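PDB 3A32: threonine--tRNA ligase catalytic subunit from Aeropyrum pernix, which probably attaches threonine to tRNA(Thr), first activating it with ATP, and probably lacks the ability to deacylate mischarged seryl-tRNA(Thr). Local coordinates for residues A[345-348]-A[352-355]; A[390-393]-A[399-402]; A[222-227]-A[283-288]. All coordinates share one frame; numbering follows the deposited sequence.

Interaction 1: residues A[345-348]-A[352-355]; sequences AVKT and VDRE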
loop_
_atom_site.group_PDB
_atom_site.type_symbol
_atom_site.label_atom_id
_atom_site.label_comp_id
_atom_site.label_asym_id
_atom_site.label_seq_id
_atom_site.Cartn_x
_atom_site.Cartn_y
_atom_site.Cartn_z
ATOM N N ALA A 345 21.783 6.529 25.159
ATOM C CA ALA A 345 22.267 6.063 26.442
ATOM C C ALA A 345 23.519 6.892 26.774
ATOM O O ALA A 345 24.535 6.772 26.093
ATOM C CB ALA A 345 22.591 4.552 26.365
ATOM N N VAL A 346 23.453 7.760 27.786
ATOM C CA VAL A 346 24.621 8.610 28.073
ATOM C C VAL A 346 25.515 7.941 29.137
ATOM O O VAL A 346 25.301 8.086 30.353
ATOM C CB VAL A 346 24.227 9.997 28.473
ATOM C CG1 VAL A 346 25.480 10.905 28.519
ATOM C CG2 VAL A 346 23.097 10.566 27.514
ATOM N N LYS A 347 26.476 7.156 28.668
ATOM C CA LYS A 347 27.298 6.349 29.577
ATOM C C LYS A 347 28.326 7.212 30.310
ATOM O O LYS A 347 28.721 8.277 29.826
ATOM C CB LYS A 347 27.945 5.188 28.836
ATOM C CG LYS A 347 27.072 3.958 28.896
ATOM C CD LYS A 347 27.139 3.137 27.632
ATOM C CE LYS A 347 25.939 2.135 27.578
ATOM N NZ LYS A 347 26.261 0.683 27.952
ATOM N N THR A 348 28.726 6.744 31.490
ATOM C CA THR A 348 29.533 7.525 32.421
ATOM C C THR A 348 30.902 6.894 32.658
ATOM O O THR A 348 31.831 7.584 33.041
ATOM C CB THR A 348 28.805 7.728 33.802
ATOM O OG1 THR A 348 28.627 6.472 34.461
ATOM C CG2 THR A 348 27.431 8.369 33.604
ATOM N N VAL A 352 26.820 2.750 37.231
ATOM C CA VAL A 352 25.447 3.132 36.891
ATOM C C VAL A 352 25.182 2.789 35.392
ATOM O O VAL A 352 24.041 2.670 34.987
ATOM C CB VAL A 352 25.168 4.613 37.279
ATOM C CG1 VAL A 352 25.982 5.554 36.417
ATOM C CG2 VAL A 352 23.681 4.954 37.250
ATOM N N ASP A 353 26.239 2.597 34.602
ATOM C CA ASP A 353 26.118 2.298 33.163
ATOM C C ASP A 353 25.313 1.036 32.869
ATOM O O ASP A 353 24.771 0.862 31.779
ATOM C CB ASP A 353 27.489 2.222 32.484
ATOM C CG ASP A 353 28.118 3.590 32.298
ATOM O OD1 ASP A 353 27.521 4.581 32.800
ATOM O OD2 ASP A 353 29.215 3.672 31.661
ATOM N N ARG A 354 25.226 0.180 33.873
ATOM C CA ARG A 354 24.547 -1.082 33.750
ATOM C C ARG A 354 23.030 -0.849 33.800
ATOM O O ARG A 354 22.283 -1.405 32.995
ATOM C CB ARG A 354 25.022 -2.014 34.866
ATOM C CG ARG A 354 24.378 -3.365 34.849
ATOM C CD ARG A 354 24.678 -4.078 36.143
ATOM N NE ARG A 354 24.038 -3.497 37.339
ATOM C CZ ARG A 354 24.660 -2.738 38.253
ATOM N NH1 ARG A 354 25.950 -2.402 38.106
ATOM N NH2 ARG A 354 23.997 -2.296 39.320
ATOM N N GLU A 355 22.589 -0.008 34.730
ATOM C CA GLU A 355 21.190 0.355 34.824
ATOM C C GLU A 355 20.777 1.231 33.630
ATOM O O GLU A 355 19.676 1.143 33.157
ATOM C CB GLU A 355 20.965 1.143 36.092
ATOM C CG GLU A 355 21.049 0.367 37.362
ATOM C CD GLU A 355 20.853 1.288 38.531
ATOM O OE1 GLU A 355 19.702 1.791 38.696
ATOM O OE2 GLU A 355 21.859 1.523 39.251
#

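Interaction 2: residues A[390-393]-A[399-402]; sequences HIES and VNVF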
loop_
_atom_site.group_PDB
_atom_site.type_symbol
_atom_site.label_atom_id
_atom_site.label_comp_id
_atom_site.label_asym_id
_atom_site.label_seq_id
_atom_site.Cartn_x
_atom_site.Cartn_y
_atom_site.Cartn_z
ATOM N N HIS A 390 25.445 15.323 15.371
ATOM C CA HIS A 390 25.350 14.403 14.248
ATOM C C HIS A 390 23.936 13.867 14.005
ATOM O O HIS A 390 23.438 13.840 12.855
ATOM C CB HIS A 390 26.343 13.249 14.397
ATOM C CG HIS A 390 27.770 13.693 14.366
ATOM N ND1 HIS A 390 28.673 13.360 15.351
ATOM C CD2 HIS A 390 28.454 14.461 13.476
ATOM C CE1 HIS A 390 29.853 13.885 15.068
ATOM N NE2 HIS A 390 29.748 14.567 13.942
ATOM N N ILE A 391 23.296 13.457 15.094
ATOM C CA ILE A 391 21.931 12.974 15.054
ATOM C C ILE A 391 21.006 14.081 14.480
ATOM O O ILE A 391 20.216 13.821 13.589
ATOM C CB ILE A 391 21.510 12.468 16.459
ATOM C CG1 ILE A 391 22.163 11.127 16.765
ATOM C CG2 ILE A 391 20.001 12.383 16.596
ATOM C CD1 ILE A 391 22.204 10.784 18.244
ATOM N N GLU A 392 21.121 15.314 14.986
ATOM C CA GLU A 392 20.294 16.422 14.485
ATOM C C GLU A 392 20.573 16.840 13.051
ATOM O O GLU A 392 19.669 17.361 12.348
ATOM C CB GLU A 392 20.440 17.645 15.383
ATOM C CG GLU A 392 20.018 17.387 16.803
ATOM C CD GLU A 392 18.503 17.027 16.944
ATOM O OE1 GLU A 392 17.797 16.728 15.970
ATOM O OE2 GLU A 392 18.017 17.048 18.075
ATOM N N SER A 393 21.807 16.664 12.593
ATOM C CA SER A 393 22.124 17.214 11.289
ATOM C C SER A 393 21.855 16.183 10.184
ATOM O O SER A 393 21.859 16.508 9.007
ATOM C CB SER A 393 23.550 17.803 11.283
ATOM O OG SER A 393 24.458 16.759 11.382
ATOM N N VAL A 399 11.496 12.002 18.072
ATOM C CA VAL A 399 11.604 12.195 19.534
ATOM C C VAL A 399 12.961 11.666 19.990
ATOM O O VAL A 399 13.284 10.553 19.630
ATOM C CB VAL A 399 10.439 11.445 20.284
ATOM C CG1 VAL A 399 10.509 11.649 21.821
ATOM C CG2 VAL A 399 9.006 11.908 19.773
ATOM N N ASN A 400 13.755 12.457 20.731
ATOM C CA ASN A 400 14.989 11.982 21.413
ATOM C C ASN A 400 14.724 11.649 22.869
ATOM O O ASN A 400 14.143 12.470 23.570
ATOM C CB ASN A 400 16.200 12.975 21.322
ATOM C CG ASN A 400 16.635 13.257 19.883
ATOM O OD1 ASN A 400 16.397 12.445 18.962
ATOM N ND2 ASN A 400 17.257 14.441 19.670
ATOM N N VAL A 401 15.123 10.455 23.307
ATOM C CA VAL A 401 14.963 10.040 24.726
ATOM C C VAL A 401 16.362 9.874 25.299
ATOM O O VAL A 401 17.126 9.042 24.835
ATOM C CB VAL A 401 14.107 8.730 24.889
ATOM C CG1 VAL A 401 13.960 8.319 26.372
ATOM C CG2 VAL A 401 12.704 8.905 24.223
ATOM N N PHE A 402 16.724 10.738 26.227
ATOM C CA PHE A 402 18.072 10.729 26.795
ATOM C C PHE A 402 18.071 9.965 28.083
ATOM O O PHE A 402 17.301 10.286 29.002
ATOM C CB PHE A 402 18.608 12.149 27.031
ATOM C CG PHE A 402 18.944 12.885 25.741
ATOM C CD1 PHE A 402 20.150 12.654 25.082
ATOM C CD2 PHE A 402 18.037 13.791 25.185
ATOM C CE1 PHE A 402 20.459 13.317 23.895
ATOM C CE2 PHE A 402 18.333 14.456 23.996
ATOM C CZ PHE A 402 19.548 14.239 23.346
#

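Interaction 3: residues A[222-227]-A[283-288]; sequences KEEWEG and FDFNLP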
loop_
_atom_site.group_PDB
_atom_site.type_symbol
_atom_site.label_atom_id
_atom_site.label_comp_id
_atom_site.label_asym_id
_atom_site.label_seq_id
_atom_site.Cartn_x
_atom_site.Cartn_y
_atom_site.Cartn_z
ATOM N N LYS A 222 -20.886 25.946 -24.361
ATOM C CA LYS A 222 -21.086 27.055 -23.417
ATOM C C LYS A 222 -21.646 26.563 -22.077
ATOM O O LYS A 222 -21.150 26.939 -21.017
ATOM C CB LYS A 222 -22.079 28.095 -23.986
ATOM C CG LYS A 222 -21.476 29.242 -24.778
ATOM C CD LYS A 222 -22.518 30.371 -25.030
ATOM C CE LYS A 222 -23.375 30.148 -26.325
ATOM N NZ LYS A 222 -24.658 29.368 -26.089
ATOM N N GLU A 223 -22.715 25.767 -22.134
ATOM C CA GLU A 223 -23.423 25.320 -20.932
ATOM C C GLU A 223 -22.525 24.574 -19.926
ATOM O O GLU A 223 -22.537 24.857 -18.713
ATOM C CB GLU A 223 -24.644 24.470 -21.338
ATOM C CG GLU A 223 -25.781 25.287 -22.045
ATOM C CD GLU A 223 -25.603 25.504 -23.573
ATOM O OE1 GLU A 223 -24.766 24.841 -24.231
ATOM O OE2 GLU A 223 -26.340 26.352 -24.138
ATOM N N GLU A 224 -21.736 23.640 -20.451
ATOM C CA GLU A 224 -20.725 22.892 -19.699
ATOM C C GLU A 224 -19.741 23.802 -18.993
ATOM O O GLU A 224 -19.551 23.681 -17.774
ATOM C CB GLU A 224 -19.977 21.967 -20.640
ATOM C CG GLU A 224 -20.749 20.709 -20.971
ATOM C CD GLU A 224 -20.123 19.991 -22.136
ATOM O OE1 GLU A 224 -20.309 20.473 -23.259
ATOM O OE2 GLU A 224 -19.403 18.976 -21.941
ATOM N N TRP A 225 -19.133 24.724 -19.762
ATOM C CA TRP A 225 -18.144 25.656 -19.265
ATOM C C TRP A 225 -18.746 26.590 -18.186
ATOM O O TRP A 225 -18.157 26.813 -17.110
ATOM C CB TRP A 225 -17.548 26.426 -20.461
ATOM C CG TRP A 225 -16.400 25.691 -21.138
ATOM C CD1 TRP A 225 -16.461 24.939 -22.269
ATOM C CD2 TRP A 225 -15.034 25.611 -20.675
ATOM N NE1 TRP A 225 -15.212 24.399 -22.559
ATOM C CE2 TRP A 225 -14.328 24.782 -21.585
ATOM C CE3 TRP A 225 -14.354 26.141 -19.572
ATOM C CZ2 TRP A 225 -12.973 24.495 -21.442
ATOM C CZ3 TRP A 225 -12.989 25.873 -19.438
ATOM C CH2 TRP A 225 -12.315 25.062 -20.379
ATOM N N GLU A 226 -19.951 27.090 -18.449
ATOM C CA GLU A 226 -20.661 27.957 -17.510
ATOM C C GLU A 226 -21.056 27.263 -16.234
ATOM O O GLU A 226 -20.877 27.819 -15.193
ATOM C CB GLU A 226 -21.894 28.571 -18.169
ATOM C CG GLU A 226 -21.476 29.575 -19.239
ATOM C CD GLU A 226 -22.637 30.286 -19.916
ATOM O OE1 GLU A 226 -23.693 29.651 -20.146
ATOM O OE2 GLU A 226 -22.457 31.482 -20.237
ATOM N N GLY A 227 -21.597 26.066 -16.307
ATOM C CA GLY A 227 -21.952 25.301 -15.111
ATOM C C GLY A 227 -20.716 24.960 -14.277
ATOM O O GLY A 227 -20.742 25.101 -13.075
ATOM N N PHE A 283 -12.075 19.757 -13.948
ATOM C CA PHE A 283 -13.132 19.364 -14.872
ATOM C C PHE A 283 -12.672 18.915 -16.249
ATOM O O PHE A 283 -11.646 19.365 -16.787
ATOM C CB PHE A 283 -14.083 20.545 -15.060
ATOM C CG PHE A 283 -14.880 20.859 -13.834
ATOM C CD1 PHE A 283 -16.204 20.429 -13.723
ATOM C CD2 PHE A 283 -14.303 21.568 -12.777
ATOM C CE1 PHE A 283 -16.944 20.700 -12.557
ATOM C CE2 PHE A 283 -15.027 21.866 -11.637
ATOM C CZ PHE A 283 -16.351 21.427 -11.510
ATOM N N ASP A 284 -13.505 18.082 -16.841
ATOM C CA ASP A 284 -13.169 17.379 -18.035
ATOM C C ASP A 284 -14.453 17.194 -18.833
ATOM O O ASP A 284 -15.429 16.586 -18.345
ATOM C CB ASP A 284 -12.496 16.053 -17.682
ATOM C CG ASP A 284 -11.752 15.446 -18.846
ATOM O OD1 ASP A 284 -12.294 15.501 -19.991
ATOM O OD2 ASP A 284 -10.632 14.906 -18.613
ATOM N N PHE A 285 -14.444 17.788 -20.030
ATOM C CA PHE A 285 -15.559 17.761 -21.015
ATOM C C PHE A 285 -15.225 16.775 -22.139
ATOM O O PHE A 285 -16.084 16.364 -22.919
ATOM C CB PHE A 285 -15.782 19.178 -21.565
ATOM C CG PHE A 285 -16.121 20.177 -20.478
ATOM C CD1 PHE A 285 -16.916 19.781 -19.364
ATOM C CD2 PHE A 285 -15.669 21.478 -20.541
ATOM C CE1 PHE A 285 -17.215 20.665 -18.364
ATOM C CE2 PHE A 285 -16.007 22.406 -19.526
ATOM C CZ PHE A 285 -16.757 22.002 -18.444
ATOM N N ASN A 286 -13.970 16.358 -22.160
ATOM C CA ASN A 286 -13.477 15.395 -23.088
ATOM C C ASN A 286 -13.877 13.954 -22.720
ATOM O O ASN A 286 -14.481 13.258 -23.553
ATOM C CB ASN A 286 -11.959 15.550 -23.196
ATOM C CG ASN A 286 -11.332 14.577 -24.197
ATOM O OD1 ASN A 286 -11.755 14.488 -25.356
ATOM N ND2 ASN A 286 -10.277 13.876 -23.757
ATOM N N LEU A 287 -13.529 13.514 -21.499
ATOM C CA LEU A 287 -13.730 12.120 -21.042
ATOM C C LEU A 287 -15.179 11.659 -21.082
ATOM O O LEU A 287 -15.431 10.540 -21.472
ATOM C CB LEU A 287 -13.155 11.882 -19.610
ATOM C CG LEU A 287 -11.654 11.665 -19.344
ATOM C CD1 LEU A 287 -11.296 11.479 -17.838
ATOM C CD2 LEU A 287 -10.983 10.560 -20.254
ATOM N N PRO A 288 -16.136 12.490 -20.621
ATOM C CA PRO A 288 -17.540 12.062 -20.733
ATOM C C PRO A 288 -18.068 11.900 -22.162
ATOM O O PRO A 288 -19.068 11.183 -22.376
ATOM C CB PRO A 288 -18.323 13.171 -20.012
ATOM C CG PRO A 288 -17.386 14.331 -19.895
ATOM C CD PRO A 288 -15.993 13.783 -19.920
#

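Interaction 1: residues A[345-348]-A[352-355]
The carboxylate of D353 lies against the end of strand 341-347, its CG packed 3.6 Å from CG of K347 while its two oxygens face the backbone and side chain of T348. OD1 of D353 does most of the polar work, accepting from N of T348 at 2.8 Å on its syn side, near the carboxylate plane, and from OG1 of T348 at 2.7 Å, this second donor sitting 39° out of that plane. OD2 takes a weak bond from N of T348 and another hydrogen bond from N of G349. OG1 of T348 reaches the carboxylate because chi1 of 64° swings it between the backbone N and the carbonyl carbon, where it also touches CG1 of V352 at 3.4 Å. K347 runs past the acid with its aliphatic part, and its NZ makes a salt bridge with E357 instead. Replacing D353 by an alanine removes the shared acceptor, and N of T348 would probably be left without a mate while the turn is less firmly tied to the helix. A single carboxylate, where strand 341-347 turns into the helix of a beta-alpha-beta unit, gathers backbone and hydroxyl donors, tying strand end to helix.

Interaction 2: residues A[390-393]-A[399-402]
A sparse polar contact, with one aliphatic branch beside it, joins the last turn of helix 384-393 to strand 399-403 inside the anticodon-binding domain. E392 and N400 reach for each other from opposite directions, and ND2 of N400 gives OE2 of E392 a weak hydrogen bond of 3.1 Å. Its N-H points well off the oxygen, at 123°, and the carboxylate and amide planes are turned 49° apart, so the pair meets askew. E392 gets there by folding its chain at chi2 (-63°), which brings the carboxylate back toward the strand. Its stronger ties are salt bridges to R425 through OE2 and to R331 through OE1, so the amide is a minor third partner of an acid already gripped by two arginines. Beside it, CG2 of I391 rests 4.3 Å from OD1 of N400, a buried oxygen for which the model offers no hydrogen-bond donor. The side chain of N400 also packs on A342 and I344 of the adjacent parallel strand 341-347, while I391 lies on P397 and L471. Helix 384-393 thus packs against the mixed sheet at strand 399-403, with F402 of the strand touching L384 and V388 farther back along the same helix.

Interaction 3: residues A[222-227]-A[283-288]
Aromatic packing dominates this contact, with F285 meeting E224 with a ring face and W225 with a ring edge at the start of helix 222-243. The phenylalanine turns its edge to the indole: CE2 of F285 stands over that ring's face, 3.5 Å from CD2 of W225, in a T-shaped pair whose planes meet at 74° and whose centroids, measured to the five-membered ring, lie 4.7 Å apart. The neighbouring CD2 of F285 approaches NE1 of W225, but that N-H is spent on the carbonyl of M219.

A CH-pi contact covers a face of the phenylalanine ring. CB of E224 sits 3.8 Å from the centroid of the F285 ring, almost on the ring normal. Separately, the backbone O of E224 comes within 3.3 Å of CZ of F285. With CG of F285 beside its own backbone N (chi1 -59°), the ring is directed at the helix.

Polar groups frame this packing. The side chain of E224 runs alongside F285, antiparallel to it, placing OE2 of E224 3.6 Å from CB of F285; OE2 also forms a salt bridge with R289 and a hydrogen bond with Y294, while OE1 binds S221. R289 bonds to O of F285 too, linking the acid to the turn. Within 283-288, OD1 of D284 caps the following helix, accepting from N of L287 at 2.8 Å in a nearly straight bond and more weakly from N of N286.

The other oxygen of D284 bonds to NE2 of H310, a zinc ligand. The contact belongs to the class II synthetase core: helix 222-243 packs where an antiparallel strand of the catalytic sheet turns into a short helix, and D284, just before that turn, is consistent with a second-shell residue that orients this ligand.

In the fold
Along the chain, interaction 3 comes first, in the catalytic core, followed by interactions 1 and 2 in the anticodon-binding domain. The latter two lie about 17 Å apart between centres and share one mixed sheet, in which strands 341-347 and 399-403 are parallel neighbours; one contact fastens a strand end to helix 353-369, the other lays helix 384-393 on the sheet. Interaction 3 belongs to a separate eight-stranded sheet, its centre about 69 Å from that of interaction 1 and 53 Å from that of interaction 2. The elongated chain thus keeps its zinc-containing aminoacylation centre and its tRNA-reading domain as separate modules on opposite sides of its centre.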